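Local coordinates for protein ribonucleoside-diphosphate reductase, alpha chain (Actinobacillus ureae ATCC 25976, PDB 6DQX) that probably reduces ribonucleoside diphosphates to deoxyribonucleotides, as the catalytic subunit of a class Id ribonucleotide reductase, at residues A[226-229]-A[230-234]; A[298-301]-A[302-306]; A[351-354]-A[355-358]. All coordinates share one frame; numbering follows the deposited sequence.

Interaction 1: residues A[226-229]-A[230-234]. With EDO (1,2-ethanediol), chain G.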
loop_
_atom_site.group_PDB
_atom_site.type_symbol
_atom_site.label_atom_id
_atom_site.label_comp_id
_atom_site.label_asym_id
_atom_site.label_seq_id
_atom_site.Cartn_x
_atom_site.Cartn_y
_atom_site.Cartn_z
ATOM N N ASP A 226 34.448 -16.344 -11.712
ATOM C CA ASP A 226 33.974 -16.197 -10.325
ATOM C C ASP A 226 32.854 -17.201 -10.029
ATOM O O ASP A 226 31.816 -17.157 -10.690
ATOM C CB ASP A 226 33.487 -14.771 -10.067
ATOM C CG ASP A 226 33.120 -14.533 -8.614
ATOM O OD1 ASP A 226 32.153 -15.152 -8.111
ATOM O OD2 ASP A 226 33.803 -13.705 -7.982
ATOM N N PRO A 227 33.056 -18.117 -9.044
ATOM C CA PRO A 227 32.064 -19.189 -8.859
ATOM C C PRO A 227 30.705 -18.747 -8.322
ATOM O O PRO A 227 29.685 -19.327 -8.712
ATOM C CB PRO A 227 32.748 -20.147 -7.857
ATOM C CG PRO A 227 34.180 -19.775 -7.870
ATOM C CD PRO A 227 34.210 -18.305 -8.141
ATOM N N TYR A 228 30.682 -17.760 -7.427
ATOM C CA TYR A 228 29.417 -17.250 -6.915
ATOM C C TYR A 228 28.622 -16.625 -8.058
ATOM O O TYR A 228 27.443 -16.926 -8.213
ATOM C CB TYR A 228 29.581 -16.210 -5.796
ATOM C CG TYR A 228 28.232 -15.623 -5.415
ATOM C CD1 TYR A 228 27.340 -16.334 -4.609
ATOM C CD2 TYR A 228 27.812 -14.391 -5.925
ATOM C CE1 TYR A 228 26.088 -15.818 -4.287
ATOM C CE2 TYR A 228 26.562 -13.879 -5.610
ATOM C CZ TYR A 228 25.704 -14.583 -4.793
ATOM O OH TYR A 228 24.471 -14.029 -4.501
ATOM N N LYS A 229 29.277 -15.766 -8.847
ATOM C CA LYS A 229 28.597 -15.099 -9.974
ATOM C C LYS A 229 28.127 -16.122 -11.011
ATOM O O LYS A 229 26.995 -16.048 -11.509
ATOM C CB LYS A 229 29.506 -14.061 -10.616
ATOM C CG LYS A 229 29.811 -12.888 -9.713
ATOM C CD LYS A 229 30.432 -11.749 -10.497
ATOM C CE LYS A 229 30.746 -10.550 -9.620
ATOM N NZ LYS A 229 31.979 -10.727 -8.800
ATOM N N ARG A 230 28.981 -17.106 -11.290
ATOM C CA ARG A 230 28.611 -18.203 -12.174
ATOM C C ARG A 230 27.360 -18.948 -11.701
ATOM O O ARG A 230 26.490 -19.218 -12.510
ATOM C CB ARG A 230 29.801 -19.156 -12.421
ATOM C CG ARG A 230 30.813 -18.582 -13.405
ATOM C CD ARG A 230 31.978 -19.506 -13.739
ATOM N NE ARG A 230 31.543 -20.729 -14.422
ATOM C CZ ARG A 230 31.330 -21.923 -13.850
ATOM N NH1 ARG A 230 31.498 -22.125 -12.535
ATOM N NH2 ARG A 230 30.930 -22.945 -14.607
ATOM N N GLN A 231 27.243 -19.255 -10.406
ATOM C CA GLN A 231 26.021 -19.931 -9.896
ATOM C C GLN A 231 24.774 -19.054 -9.870
ATOM O O GLN A 231 23.671 -19.529 -10.108
ATOM C CB GLN A 231 26.219 -20.586 -8.499
ATOM C CG GLN A 231 26.211 -22.122 -8.521
ATOM C CD GLN A 231 25.004 -22.728 -9.250
ATOM O OE1 GLN A 231 23.902 -22.155 -9.254
ATOM N NE2 GLN A 231 25.212 -23.892 -9.884
ATOM N N LEU A 232 24.946 -17.782 -9.542
ATOM C CA LEU A 232 23.833 -16.843 -9.557
ATOM C C LEU A 232 23.313 -16.661 -10.983
ATOM O O LEU A 232 22.117 -16.704 -11.216
ATOM C CB LEU A 232 24.270 -15.502 -8.973
ATOM C CG LEU A 232 23.169 -14.475 -8.717
ATOM C CD1 LEU A 232 22.239 -14.937 -7.605
ATOM C CD2 LEU A 232 23.796 -13.137 -8.344
ATOM N N TRP A 233 24.229 -16.474 -11.932
ATOM C CA TRP A 233 23.854 -16.286 -13.332
ATOM C C TRP A 233 23.133 -17.523 -13.822
ATOM O O TRP A 233 22.097 -17.411 -14.464
ATOM C CB TRP A 233 25.087 -15.988 -14.172
ATOM C CG TRP A 233 24.811 -15.655 -15.607
ATOM C CD1 TRP A 233 25.203 -16.366 -16.704
ATOM C CD2 TRP A 233 24.107 -14.511 -16.102
ATOM N NE1 TRP A 233 24.777 -15.739 -17.858
ATOM C CE2 TRP A 233 24.108 -14.597 -17.518
ATOM C CE3 TRP A 233 23.481 -13.417 -15.493
ATOM C CZ2 TRP A 233 23.490 -13.639 -18.327
ATOM C CZ3 TRP A 233 22.858 -12.464 -16.307
ATOM C CH2 TRP A 233 22.873 -12.585 -17.708
ATOM N N ALA A 234 23.663 -18.702 -13.485
ATOM C CA ALA A 234 23.009 -19.971 -13.848
ATOM C C ALA A 234 21.582 -20.062 -13.328
ATOM O O ALA A 234 20.688 -20.476 -14.050
ATOM C CB ALA A 234 23.831 -21.166 -13.361
HETATM C C1 EDO G . 27.307 -10.825 -6.438
HETATM O O1 EDO G . 28.118 -9.700 -6.781
HETATM C C2 EDO G . 25.880 -10.301 -6.365
HETATM O O2 EDO G . 24.806 -11.118 -5.866
#
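The ring of Tyr-228 meets Leu-232, one helical turn on, obliquely: CD2 of the leucine lies 4.0 Å from CE2 of the tyrosine, and Leu-232 CD1 lies near the phenol oxygen. At the ring's edge sits an ethanediol, probably picked up from the crystallisation liquor, with C1 close to the ring plane and O2 in it. O2 is hydrogen-bonded to Tyr-228 OH at 3.2 Å. Leu-232 CD2 also touches that O2, so the diol touches both phenol and leucine; it is held as well by the carbonyl of Ile-187. Tyr-228 reaches the diol because its CG stands anti to the backbone N (chi1 174°).

The polar work is done at the start of the helix. Asp-226 OD1 accepts a nearly straight bond from Lys-229 N, 3.0 Å long, on its anti side and 31° out of the carboxylate plane. The lysine chain then bends at its last torsion (chi4 77°), which brings NZ within 3.6 Å of Asp-226 OD2 in a long salt bridge, while Ser-221 takes a hydrogen bond from the same NZ and Trp-218 a cation-pi contact. One aspartate thus meets both the backbone and the side chain of Lys-229. Behind the cap the i to i+4 backbone bonds begin with Arg-230 N to Asp-226 O, 2.9 Å, and run on to Trp-233 N and Lys-229 O, 2.8 Å. An aspartate N-cap followed by proline in the first turn is a classic helix start, and here it opens helix 227-243, beside helices 216-223 and 192-195.

Interaction 2: residues A[298-301]-A[302-306]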
loop_
_atom_site.group_PDB
_atom_site.type_symbol
_atom_site.label_atom_id
_atom_site.label_comp_id
_atom_site.label_asym_id
_atom_site.label_seq_id
_atom_site.Cartn_x
_atom_site.Cartn_y
_atom_site.Cartn_z
ATOM N N LEU A 298 5.238 -1.745 -42.988
ATOM C CA LEU A 298 4.725 -2.356 -44.224
ATOM C C LEU A 298 4.719 -1.353 -45.374
ATOM O O LEU A 298 4.969 -1.718 -46.542
ATOM C CB LEU A 298 3.312 -2.906 -44.011
ATOM C CG LEU A 298 2.586 -3.496 -45.234
ATOM C CD1 LEU A 298 3.424 -4.598 -45.848
ATOM C CD2 LEU A 298 1.226 -4.043 -44.816
ATOM N N TYR A 299 4.430 -0.093 -45.058
ATOM C CA TYR A 299 4.340 0.952 -46.058
ATOM C C TYR A 299 5.540 1.877 -46.119
ATOM O O TYR A 299 5.430 2.994 -46.617
ATOM C CB TYR A 299 3.030 1.734 -45.830
ATOM C CG TYR A 299 1.802 0.861 -45.933
ATOM C CD1 TYR A 299 1.560 0.087 -47.074
ATOM C CD2 TYR A 299 0.875 0.783 -44.881
ATOM C CE1 TYR A 299 0.444 -0.727 -47.168
ATOM C CE2 TYR A 299 -0.244 -0.041 -44.968
ATOM C CZ TYR A 299 -0.465 -0.781 -46.112
ATOM O OH TYR A 299 -1.578 -1.587 -46.206
ATOM N N PHE A 300 6.697 1.424 -45.628
ATOM C CA PHE A 300 7.911 2.259 -45.615
ATOM C C PHE A 300 8.184 2.920 -46.963
ATOM O O PHE A 300 8.443 4.133 -47.037
ATOM C CB PHE A 300 9.137 1.453 -45.177
ATOM C CG PHE A 300 10.419 2.240 -45.216
ATOM C CD1 PHE A 300 10.672 3.237 -44.280
ATOM C CD2 PHE A 300 11.363 2.010 -46.214
ATOM C CE1 PHE A 300 11.839 3.989 -44.334
ATOM C CE2 PHE A 300 12.533 2.759 -46.259
ATOM C CZ PHE A 300 12.776 3.741 -45.325
ATOM N N ASP A 301 8.097 2.131 -48.021
ATOM C CA ASP A 301 8.410 2.644 -49.367
ATOM C C ASP A 301 7.395 3.677 -49.868
ATOM O O ASP A 301 7.716 4.458 -50.776
ATOM C CB ASP A 301 8.632 1.485 -50.334
ATOM C CG ASP A 301 9.944 0.787 -50.065
ATOM O OD1 ASP A 301 10.913 1.525 -49.851
ATOM O OD2 ASP A 301 10.021 -0.461 -50.042
ATOM N N GLU A 302 6.189 3.693 -49.273
ATOM C CA GLU A 302 5.238 4.771 -49.476
ATOM C C GLU A 302 5.534 6.031 -48.697
ATOM O O GLU A 302 5.432 7.116 -49.264
ATOM C CB GLU A 302 3.791 4.356 -49.161
ATOM C CG GLU A 302 3.281 3.218 -50.012
ATOM C CD GLU A 302 1.816 2.886 -49.777
ATOM O OE1 GLU A 302 1.069 3.714 -49.212
ATOM O OE2 GLU A 302 1.405 1.779 -50.196
ATOM N N TRP A 303 5.827 5.925 -47.396
ATOM C CA TRP A 303 5.937 7.133 -46.558
ATOM C C TRP A 303 7.349 7.639 -46.283
ATOM O O TRP A 303 7.474 8.729 -45.740
ATOM C CB TRP A 303 5.143 7.016 -45.224
ATOM C CG TRP A 303 5.478 5.835 -44.364
ATOM C CD1 TRP A 303 4.724 4.725 -44.205
ATOM C CD2 TRP A 303 6.634 5.654 -43.517
ATOM N NE1 TRP A 303 5.328 3.852 -43.341
ATOM C CE2 TRP A 303 6.504 4.396 -42.905
ATOM C CE3 TRP A 303 7.758 6.433 -43.221
ATOM C CZ2 TRP A 303 7.446 3.895 -42.006
ATOM C CZ3 TRP A 303 8.688 5.942 -42.314
ATOM C CH2 TRP A 303 8.530 4.674 -41.734
ATOM N N LYS A 304 8.387 6.929 -46.733
ATOM C CA LYS A 304 9.783 7.295 -46.385
ATOM C C LYS A 304 10.177 8.740 -46.762
ATOM O O LYS A 304 10.988 9.348 -46.062
ATOM C CB LYS A 304 10.792 6.307 -46.960
ATOM C CG LYS A 304 10.731 6.203 -48.481
ATOM C CD LYS A 304 11.652 5.144 -49.049
ATOM C CE LYS A 304 11.493 5.082 -50.561
ATOM N NZ LYS A 304 12.005 3.787 -51.079
ATOM N N ASP A 305 9.614 9.275 -47.847
ATOM C CA ASP A 305 9.895 10.667 -48.277
ATOM C C ASP A 305 8.676 11.583 -48.112
ATOM O O ASP A 305 8.517 12.568 -48.842
ATOM C CB ASP A 305 10.410 10.682 -49.736
ATOM C CG ASP A 305 11.695 9.887 -49.915
ATOM O OD1 ASP A 305 12.667 10.089 -49.142
ATOM O OD2 ASP A 305 11.764 9.063 -50.846
ATOM N N THR A 306 7.799 11.250 -47.162
ATOM C CA THR A 306 6.692 12.095 -46.781
ATOM C C THR A 306 6.995 12.678 -45.423
ATOM O O THR A 306 7.992 12.313 -44.780
ATOM C CB THR A 306 5.350 11.322 -46.700
ATOM O OG1 THR A 306 5.346 10.438 -45.573
ATOM C CG2 THR A 306 5.082 10.520 -47.993
#
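Phe-300 turns its edge to the face of Trp-303 in a T-shaped pair. The planes stand at 86°, and Phe-300 CD1 comes to 3.6 Å from Trp-303 CH2. The indole also lies over the backbone: CA of Phe-300 makes a CH-pi contact with its five-membered ring. What folds the indole back over the turn is a chi1 of 55°, which puts CG of Trp-303 between its own N and carbonyl carbon. Lys-304 supplies a second CH-pi contact, its CB 3.8 Å from the centroid of the Phe-300 ring.

Among the charged groups, Lys-304 runs on extended past that ring until NZ meets Asp-301 OD1 at 2.8 Å, a salt bridge approached from the anti side and out of the carboxylate plane. The other oxygen, OD2, is hydrogen-bonded to the hydroxyl of Tyr-356. The Glu-302 carboxylate lies alongside the Tyr-299 ring, its OE2 3.6 Å from Tyr-299 CD1; OE1 is hydrogen-bonded to Tyr-84, and OE2 forms a salt bridge with Arg-27.

In the backbone, Tyr-299 O takes Trp-303 N at 3.1 Å and, weakly, Glu-302 N. Trp-303 O then accepts both N and OG1 of Thr-306, closing a type I turn.

The short helix that starts at Phe-300 follows strand 288-296: Phe-300 and Trp-303 pack on helix 367-395, Trp-303 also reaches helix 308-327, and Phe-300 touches helix 353-359.

Interaction 3: residues A[351-354]-A[355-358]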
loop_
_atom_site.group_PDB
_atom_site.type_symbol
_atom_site.label_atom_id
_atom_site.label_comp_id
_atom_site.label_asym_id
_atom_site.label_seq_id
_atom_site.Cartn_x
_atom_site.Cartn_y
_atom_site.Cartn_z
ATOM N N LEU A 351 5.807 -0.921 -36.159
ATOM C CA LEU A 351 5.308 -2.297 -36.309
ATOM C C LEU A 351 5.368 -2.693 -37.774
ATOM O O LEU A 351 5.704 -1.875 -38.628
ATOM C CB LEU A 351 3.891 -2.432 -35.734
ATOM C CG LEU A 351 2.870 -1.355 -36.072
ATOM C CD1 LEU A 351 2.295 -1.512 -37.455
ATOM C CD2 LEU A 351 1.735 -1.373 -35.035
ATOM N N GLY A 352 5.143 -3.972 -38.051
ATOM C CA GLY A 352 5.098 -4.448 -39.420
ATOM C C GLY A 352 6.455 -4.662 -40.053
ATOM O O GLY A 352 6.545 -4.677 -41.279
ATOM N N TRP A 353 7.517 -4.800 -39.254
ATOM C CA TRP A 353 8.857 -5.099 -39.804
ATOM C C TRP A 353 8.869 -6.392 -40.627
ATOM O O TRP A 353 9.297 -6.401 -41.788
ATOM C CB TRP A 353 9.855 -5.222 -38.657
ATOM C CG TRP A 353 11.258 -5.700 -38.965
ATOM C CD1 TRP A 353 11.949 -6.667 -38.282
ATOM C CD2 TRP A 353 12.151 -5.226 -39.993
ATOM N NE1 TRP A 353 13.218 -6.823 -38.814
ATOM C CE2 TRP A 353 13.367 -5.943 -39.856
ATOM C CE3 TRP A 353 12.051 -4.251 -40.989
ATOM C CZ2 TRP A 353 14.473 -5.740 -40.720
ATOM C CZ3 TRP A 353 13.161 -4.069 -41.865
ATOM C CH2 TRP A 353 14.342 -4.799 -41.700
ATOM N N HIS A 354 8.398 -7.492 -40.034
ATOM C CA HIS A 354 8.400 -8.759 -40.758
ATOM C C HIS A 354 7.465 -8.690 -41.973
ATOM O O HIS A 354 7.812 -9.183 -43.066
ATOM C CB HIS A 354 8.038 -9.918 -39.846
ATOM C CG HIS A 354 8.447 -11.247 -40.373
ATOM N ND1 HIS A 354 8.042 -12.429 -39.791
ATOM C CD2 HIS A 354 9.249 -11.596 -41.415
ATOM C CE1 HIS A 354 8.574 -13.445 -40.445
ATOM N NE2 HIS A 354 9.306 -12.969 -41.439
ATOM N N SER A 355 6.320 -8.021 -41.799
ATOM C CA SER A 355 5.434 -7.740 -42.918
ATOM C C SER A 355 6.130 -7.041 -44.086
ATOM O O SER A 355 5.956 -7.452 -45.238
ATOM C CB SER A 355 4.194 -6.947 -42.491
ATOM O OG SER A 355 3.390 -7.733 -41.617
ATOM N N TYR A 356 6.872 -5.974 -43.797
ATOM C CA TYR A 356 7.637 -5.302 -44.837
ATOM C C TYR A 356 8.591 -6.279 -45.540
ATOM O O TYR A 356 8.668 -6.293 -46.777
ATOM C CB TYR A 356 8.406 -4.110 -44.263
ATOM C CG TYR A 356 9.283 -3.434 -45.274
ATOM C CD1 TYR A 356 8.743 -2.573 -46.213
ATOM C CD2 TYR A 356 10.643 -3.692 -45.323
ATOM C CE1 TYR A 356 9.538 -1.965 -47.171
ATOM C CE2 TYR A 356 11.448 -3.082 -46.275
ATOM C CZ TYR A 356 10.883 -2.222 -47.202
ATOM O OH TYR A 356 11.666 -1.600 -48.159
ATOM N N LEU A 357 9.314 -7.084 -44.764
ATOM C CA LEU A 357 10.270 -8.029 -45.361
ATOM C C LEU A 357 9.558 -9.027 -46.245
ATOM O O LEU A 357 10.000 -9.285 -47.375
ATOM C CB LEU A 357 11.098 -8.747 -44.312
ATOM C CG LEU A 357 12.023 -7.828 -43.520
ATOM C CD1 LEU A 357 12.745 -8.644 -42.490
ATOM C CD2 LEU A 357 13.012 -7.078 -44.406
ATOM N N GLN A 358 8.430 -9.549 -45.768
ATOM C CA GLN A 358 7.668 -10.521 -46.572
ATOM C C GLN A 358 7.043 -9.925 -47.814
ATOM O O GLN A 358 7.010 -10.593 -48.864
ATOM C CB GLN A 358 6.641 -11.266 -45.712
ATOM C CG GLN A 358 7.317 -12.265 -44.783
ATOM C CD GLN A 358 6.318 -13.019 -43.914
ATOM O OE1 GLN A 358 5.183 -12.599 -43.779
ATOM N NE2 GLN A 358 6.745 -14.128 -43.330
#
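Apolar contact first: Leu-357 lays both methyls over one face of the Trp-353 indole. CD1 makes a CH-pi contact with the six-membered ring, 4.0 Å from its centroid and 22° off the normal, while CD2 sits 3.8 Å from Trp-353 CH2. With CG turned away from its own N, the indole leans forward along the helix, and the leucine, one turn on, lies against that face. Tyr-356 adds a looser touch, its CD2 4.3 Å from Trp-353 CZ3. The indole NE1 is hydrogen-bonded to Gln-508, and the ring also meets Arg-512 in a cation-pi contact.

Backbone bonds follow the usual i to i+4 pattern. Tyr-356 N donates to Gly-352 O at 2.9 Å, Leu-357 N to Trp-353 O, and Gln-358 N to His-354 O at 2.8 Å. Gly-352 is the N-cap, and its positive phi (79°) turns the chain out of strand 347-351 and into helix 353-359. This is a strand-to-helix junction of the ribonucleotide reductase barrel domain, with the strand running parallel to strand 288-296; the glycine backbone is also hydrogen-bonded to Ser-428.

The flat polar groups cross at a slant. The amide of Gln-358 lies over one face of the His-354 imidazole, planes 43° apart, with Gln-358 NE2 3.5 Å from His-354 CE1. Extended beyond CG, the glutamine chain carries its amide out over the ring. Both groups are buried, and each is pinned by hydrogen bonds from elsewhere: ND1 of the histidine by the backbone N of Phe-434, the amide oxygen by Asn-452 and the amide nitrogen by the carbonyl of Val-493.

How the interactions relate
Following the chain from the N terminus, interaction 1 comes first, at the start of helix 227-243, then interaction 2 around helix 300-303, then interaction 3 at the start of helix 353-359. Each is local and closes no more than a turn or two of chain; they stand in series, and none nests in or crosses another. Interaction 1 lies apart, its centre 48 Å from that of interaction 2, on the opposite side of the chain's centre. Interactions 2 and 3 touch: Asp-301 OD2 and Tyr-356 OH, 2.7 Å apart, probably share a hydrogen bond. That joins the turns after the parallel strands 288-296 and 347-351, next to helix 367-395.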